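Local coordinates for protein F01G10.3, confirmed by transcript evidence (Caenorhabditis elegans, PDB 3K6J) that binds zinc and probably serves as an NAD+-dependent (3S)-3-hydroxyacyl-CoA dehydrogenase, the dehydrogenase part of a multifunctional enzyme, at residues Q92-E95 with V96-R100; E369-R372 with C373-E376. All coordinates share one frame; numbering follows the deposited sequence.

Contact 1 of 2, residues Q92-E95 with V96-R100; sequences QELE and VMYAR. With PO4 (phosphate ion), chain D.
Leu94 lies over the face of the Tyr98 ring one helical turn further on. Its CG sits 4.0 Å from the ring centroid, 28° off the ring normal, a CH-pi contact displaced toward the hydroxyl end of the ring, where Leu94 CG comes within 3.6 Å of Tyr98 CZ. Of the two methyls, Leu94 CD2 comes the nearer to Tyr98 OH, at 3.3 Å. The leucine gets there because its CG stands opposite the backbone N across the CA–CB bond (chi1 -167°). Near the base of the ring, the Leu94 carbonyl oxygen sits above the plane, 3.3 Å from Tyr98 CG, while also accepting the hydrogen bond from Tyr98 N at 2.8 Å.

Glu95 meets the same ring at its edge. The carboxylate is turned 78° from the ring plane, and Glu95 OE2 approaches Tyr98 CD2 at 3.7 Å; a bend at chi2 folds the acid back to reach it. Successive i to i+4 bonds run from Val96 N to Gln92 O through Ala99 N to Glu95 O.

Further along, the extended Arg100 presents NE to O3 of a phosphate ion, probably from the crystallisation liquor, in a weak bond of 3.3 Å in the guanidinium plane. Met97 CE approaches the same ion.

All this belongs to helix 87-103 of the Rossmann-type NAD-binding domain. Leu94 and Tyr98 pack against strand 119-122, and Tyr98 also touches helix 109-116, whose Asn116 accepts its hydroxyl's hydrogen bond. Helix 64-75 contacts Leu94, Met97 and Tyr98 and supplies Lys67 as the salt-bridge partner of Glu93.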
loop_
_atom_site.group_PDB
_atom_site.type_symbol
_atom_site.label_atom_id
_atom_site.label_comp_id
_atom_site.label_asym_id
_atom_site.label_seq_id
_atom_site.Cartn_x
_atom_site.Cartn_y
_atom_site.Cartn_z
ATOM N N GLN A 92 -4.774 -25.538 -4.630
ATOM C CA GLN A 92 -4.774 -25.211 -6.057
ATOM C C GLN A 92 -4.550 -23.715 -6.284
ATOM O O GLN A 92 -3.707 -23.326 -7.088
ATOM C CB GLN A 92 -6.057 -25.731 -6.752
ATOM C CG GLN A 92 -6.061 -27.302 -6.857
ATOM C CD GLN A 92 -7.419 -27.980 -7.203
ATOM O OE1 GLN A 92 -7.496 -29.221 -7.279
ATOM N NE2 GLN A 92 -8.473 -27.184 -7.407
ATOM N N GLU A 93 -5.297 -22.880 -5.575
ATOM C CA GLU A 93 -5.163 -21.443 -5.718
ATOM C C GLU A 93 -3.765 -20.954 -5.305
ATOM O O GLU A 93 -3.185 -20.057 -5.931
ATOM C CB GLU A 93 -6.268 -20.736 -4.947
ATOM C CG GLU A 93 -7.619 -20.949 -5.625
ATOM C CD GLU A 93 -8.685 -20.022 -5.137
ATOM O OE1 GLU A 93 -9.860 -20.261 -5.453
ATOM O OE2 GLU A 93 -8.359 -19.051 -4.443
ATOM N N LEU A 94 -3.223 -21.583 -4.275
ATOM C CA LEU A 94 -1.906 -21.246 -3.788
ATOM C C LEU A 94 -0.832 -21.565 -4.836
ATOM O O LEU A 94 0.144 -20.825 -4.965
ATOM C CB LEU A 94 -1.646 -21.999 -2.491
ATOM C CG LEU A 94 -0.453 -21.550 -1.671
ATOM C CD1 LEU A 94 -0.674 -20.150 -1.017
ATOM C CD2 LEU A 94 -0.227 -22.627 -0.625
ATOM N N GLU A 95 -1.029 -22.648 -5.592
ATOM C CA GLU A 95 -0.089 -23.009 -6.656
ATOM C C GLU A 95 -0.100 -21.955 -7.748
ATOM O O GLU A 95 0.962 -21.611 -8.241
ATOM C CB GLU A 95 -0.349 -24.413 -7.258
ATOM C CG GLU A 95 0.026 -25.605 -6.349
ATOM C CD GLU A 95 1.449 -25.528 -5.802
ATOM O OE1 GLU A 95 2.396 -25.365 -6.614
ATOM O OE2 GLU A 95 1.630 -25.646 -4.560
ATOM N N VAL A 96 -1.283 -21.455 -8.118
ATOM C CA VAL A 96 -1.373 -20.410 -9.137
ATOM C C VAL A 96 -0.639 -19.164 -8.610
ATOM O O VAL A 96 0.094 -18.500 -9.339
ATOM C CB VAL A 96 -2.851 -20.037 -9.504
ATOM C CG1 VAL A 96 -2.919 -18.726 -10.261
ATOM C CG2 VAL A 96 -3.540 -21.124 -10.324
ATOM N N MET A 97 -0.832 -18.860 -7.329
ATOM C CA MET A 97 -0.197 -17.705 -6.717
ATOM C C MET A 97 1.334 -17.829 -6.701
ATOM O O MET A 97 2.021 -16.880 -7.044
ATOM C CB MET A 97 -0.729 -17.483 -5.311
ATOM C CG MET A 97 -0.065 -16.317 -4.583
ATOM S SD MET A 97 -0.947 -15.924 -3.062
ATOM C CE MET A 97 -2.260 -14.863 -3.725
ATOM N N TYR A 98 1.839 -18.985 -6.283
ATOM C CA TYR A 98 3.267 -19.264 -6.278
ATOM C C TYR A 98 3.887 -19.052 -7.643
ATOM O O TYR A 98 4.951 -18.448 -7.732
ATOM C CB TYR A 98 3.547 -20.702 -5.876
ATOM C CG TYR A 98 3.387 -20.982 -4.415
ATOM C CD1 TYR A 98 3.462 -19.950 -3.470
ATOM C CD2 TYR A 98 3.172 -22.283 -3.964
ATOM C CE1 TYR A 98 3.311 -20.214 -2.106
ATOM C CE2 TYR A 98 3.034 -22.561 -2.616
ATOM C CZ TYR A 98 3.106 -21.516 -1.682
ATOM O OH TYR A 98 2.958 -21.780 -0.328
ATOM N N ALA A 99 3.205 -19.538 -8.687
ATOM C CA ALA A 99 3.692 -19.464 -10.071
ATOM C C ALA A 99 3.710 -18.034 -10.585
ATOM O O ALA A 99 4.638 -17.630 -11.282
ATOM C CB ALA A 99 2.823 -20.339 -11.009
ATOM N N ARG A 100 2.669 -17.280 -10.265
ATOM C CA ARG A 100 2.595 -15.880 -10.636
ATOM C C ARG A 100 3.691 -15.056 -9.924
ATOM O O ARG A 100 4.310 -14.185 -10.528
ATOM C CB ARG A 100 1.202 -15.353 -10.333
ATOM C CG ARG A 100 1.035 -13.865 -10.582
ATOM C CD ARG A 100 -0.412 -13.422 -10.452
ATOM N NE ARG A 100 -0.496 -11.974 -10.248
ATOM C CZ ARG A 100 -0.348 -11.046 -11.202
ATOM N NH1 ARG A 100 -0.098 -11.401 -12.465
ATOM N NH2 ARG A 100 -0.450 -9.749 -10.892
HETATM P P PO4 D . -0.429 -11.809 -6.100
HETATM O O1 PO4 D . 0.203 -10.590 -6.732
HETATM O O2 PO4 D . -1.813 -11.468 -5.603
HETATM O O3 PO4 D . -0.521 -12.932 -7.112
HETATM O O4 PO4 D . 0.413 -12.236 -4.921
#

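Contact 2 of 2, residues E369-R372 with C373-E376; sequences EGYR and CIEE
Arg372 and Glu375 run side by side, their flat ends 42° apart, and form a weak salt bridge from Arg372 NH1 to Glu375 OE2 at 3.5 Å. The approach is at the guanidinium edge and nearly straight (171° at the hydrogen). Glu375 CG sits between the backbone N and the carbonyl carbon (chi1 73°), and the chain then extends to bring OE2 also within 3.4 Å of Arg372 CD. Glu376 crosses lower on the arginine, with its OE1 3.3 Å from Arg372 CG; its charge is paired with Arg239, which also bridges Glu369. An alanine in place of Arg372 would probably leave Glu375 OE2 without this charged mate and strip the aliphatic cover from Glu376 OE1.

Residues 369-375 form the last turns of helix 355-375, in the largely helical C-terminal half of the chain, and Glu376 is the first residue beyond it; Arg239 belongs to the neighbouring helix 234-253. Backbone bonds continue to the end: Glu375 N reaches Tyr371 O at 2.9 Å, and Glu376 N closes on Arg372 O in a more bent bond.

The apolar contact is Ile374 CD1 on Tyr371 CD2 at 3.8 Å. Tyr371 OH is hydrogen-bonded to Trp395 NE1, and Ile374 also packs on helix 381-391.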
loop_
_atom_site.group_PDB
_atom_site.type_symbol
_atom_site.label_atom_id
_atom_site.label_comp_id
_atom_site.label_asym_id
_atom_site.label_seq_id
_atom_site.Cartn_x
_atom_site.Cartn_y
_atom_site.Cartn_z
ATOM N N GLU A 369 -0.354 17.567 -1.697
ATOM C CA GLU A 369 -1.574 16.816 -1.390
ATOM C C GLU A 369 -1.522 16.083 -0.032
ATOM O O GLU A 369 -2.510 16.040 0.705
ATOM C CB GLU A 369 -1.906 15.820 -2.512
ATOM C CG GLU A 369 -3.156 14.973 -2.236
ATOM C CD GLU A 369 -4.444 15.818 -2.180
ATOM O OE1 GLU A 369 -5.466 15.308 -1.687
ATOM O OE2 GLU A 369 -4.442 16.995 -2.603
ATOM N N GLY A 370 -0.377 15.525 0.317
ATOM C CA GLY A 370 -0.211 14.986 1.663
ATOM C C GLY A 370 -0.524 16.029 2.726
ATOM O O GLY A 370 -1.246 15.752 3.687
ATOM N N TYR A 371 0.023 17.240 2.565
ATOM C CA TYR A 371 -0.235 18.311 3.548
ATOM C C TYR A 371 -1.703 18.717 3.547
ATOM O O TYR A 371 -2.278 19.003 4.578
ATOM C CB TYR A 371 0.706 19.488 3.322
ATOM C CG TYR A 371 2.049 19.211 3.938
ATOM C CD1 TYR A 371 3.137 18.826 3.164
ATOM C CD2 TYR A 371 2.214 19.292 5.301
ATOM C CE1 TYR A 371 4.361 18.557 3.757
ATOM C CE2 TYR A 371 3.423 19.026 5.898
ATOM C CZ TYR A 371 4.485 18.654 5.135
ATOM O OH TYR A 371 5.678 18.395 5.771
ATOM N N ARG A 372 -2.310 18.691 2.374
ATOM C CA ARG A 372 -3.746 18.846 2.232
ATOM C C ARG A 372 -4.510 17.808 3.086
ATOM O O ARG A 372 -5.446 18.172 3.800
ATOM C CB ARG A 372 -4.100 18.721 0.751
ATOM C CG ARG A 372 -5.252 19.560 0.292
ATOM C CD ARG A 372 -4.943 21.014 0.438
ATOM N NE ARG A 372 -4.774 21.698 -0.833
ATOM C CZ ARG A 372 -4.688 23.021 -0.938
ATOM N NH1 ARG A 372 -4.756 23.788 0.148
ATOM N NH2 ARG A 372 -4.532 23.584 -2.125
ATOM N N CYS A 373 -4.118 16.526 3.013
ATOM C CA CYS A 373 -4.701 15.472 3.886
ATOM C C CYS A 373 -4.447 15.712 5.363
ATOM O O CYS A 373 -5.341 15.506 6.193
ATOM C CB CYS A 373 -4.169 14.078 3.537
ATOM S SG CYS A 373 -4.652 13.496 1.949
ATOM N N ILE A 374 -3.223 16.107 5.700
ATOM C CA ILE A 374 -2.931 16.462 7.081
ATOM C C ILE A 374 -3.896 17.576 7.605
ATOM O O ILE A 374 -4.619 17.363 8.589
ATOM C CB ILE A 374 -1.452 16.858 7.281
ATOM C CG1 ILE A 374 -0.533 15.658 7.028
ATOM C CG2 ILE A 374 -1.229 17.390 8.693
ATOM C CD1 ILE A 374 0.893 16.049 6.753
ATOM N N GLU A 375 -3.933 18.728 6.937
ATOM C CA GLU A 375 -4.734 19.866 7.453
ATOM C C GLU A 375 -6.254 19.595 7.492
ATOM O O GLU A 375 -6.987 20.259 8.230
ATOM C CB GLU A 375 -4.443 21.161 6.682
ATOM C CG GLU A 375 -5.026 21.198 5.270
ATOM C CD GLU A 375 -4.712 22.496 4.513
ATOM O OE1 GLU A 375 -3.916 23.335 5.024
ATOM O OE2 GLU A 375 -5.259 22.667 3.390
ATOM N N GLU A 376 -6.714 18.639 6.687
ATOM C CA GLU A 376 -8.124 18.270 6.668
ATOM C C GLU A 376 -8.509 17.256 7.760
ATOM O O GLU A 376 -9.669 16.872 7.877
ATOM C CB GLU A 376 -8.508 17.782 5.275
ATOM C CG GLU A 376 -8.488 18.920 4.270
ATOM C CD GLU A 376 -8.661 18.478 2.834
ATOM O OE1 GLU A 376 -8.040 19.106 1.933
ATOM O OE2 GLU A 376 -9.429 17.524 2.583
#

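How the contacts relate
Contacts 1 and 2 each link successive turns of a single helix, but the helices differ: 87-103 in the NAD-binding domain for contact 1, 355-375 for contact 2. They lie on opposite sides of the chain's centre, with centres 39 Å apart and nearest atoms about 26 Å apart. Both are partly buried. Contact 1 has a buried aliphatic-aromatic pair facing a strand and helices, with a more exposed side that includes Arg100. Contact 2 buries Gly370, Tyr371 and Cys373 among helices and loops. Contact 1 is chiefly CH-pi packing on the sheet side of its helix, whereas contact 2 adds a weak salt bridge and two carboxylates that share Arg239.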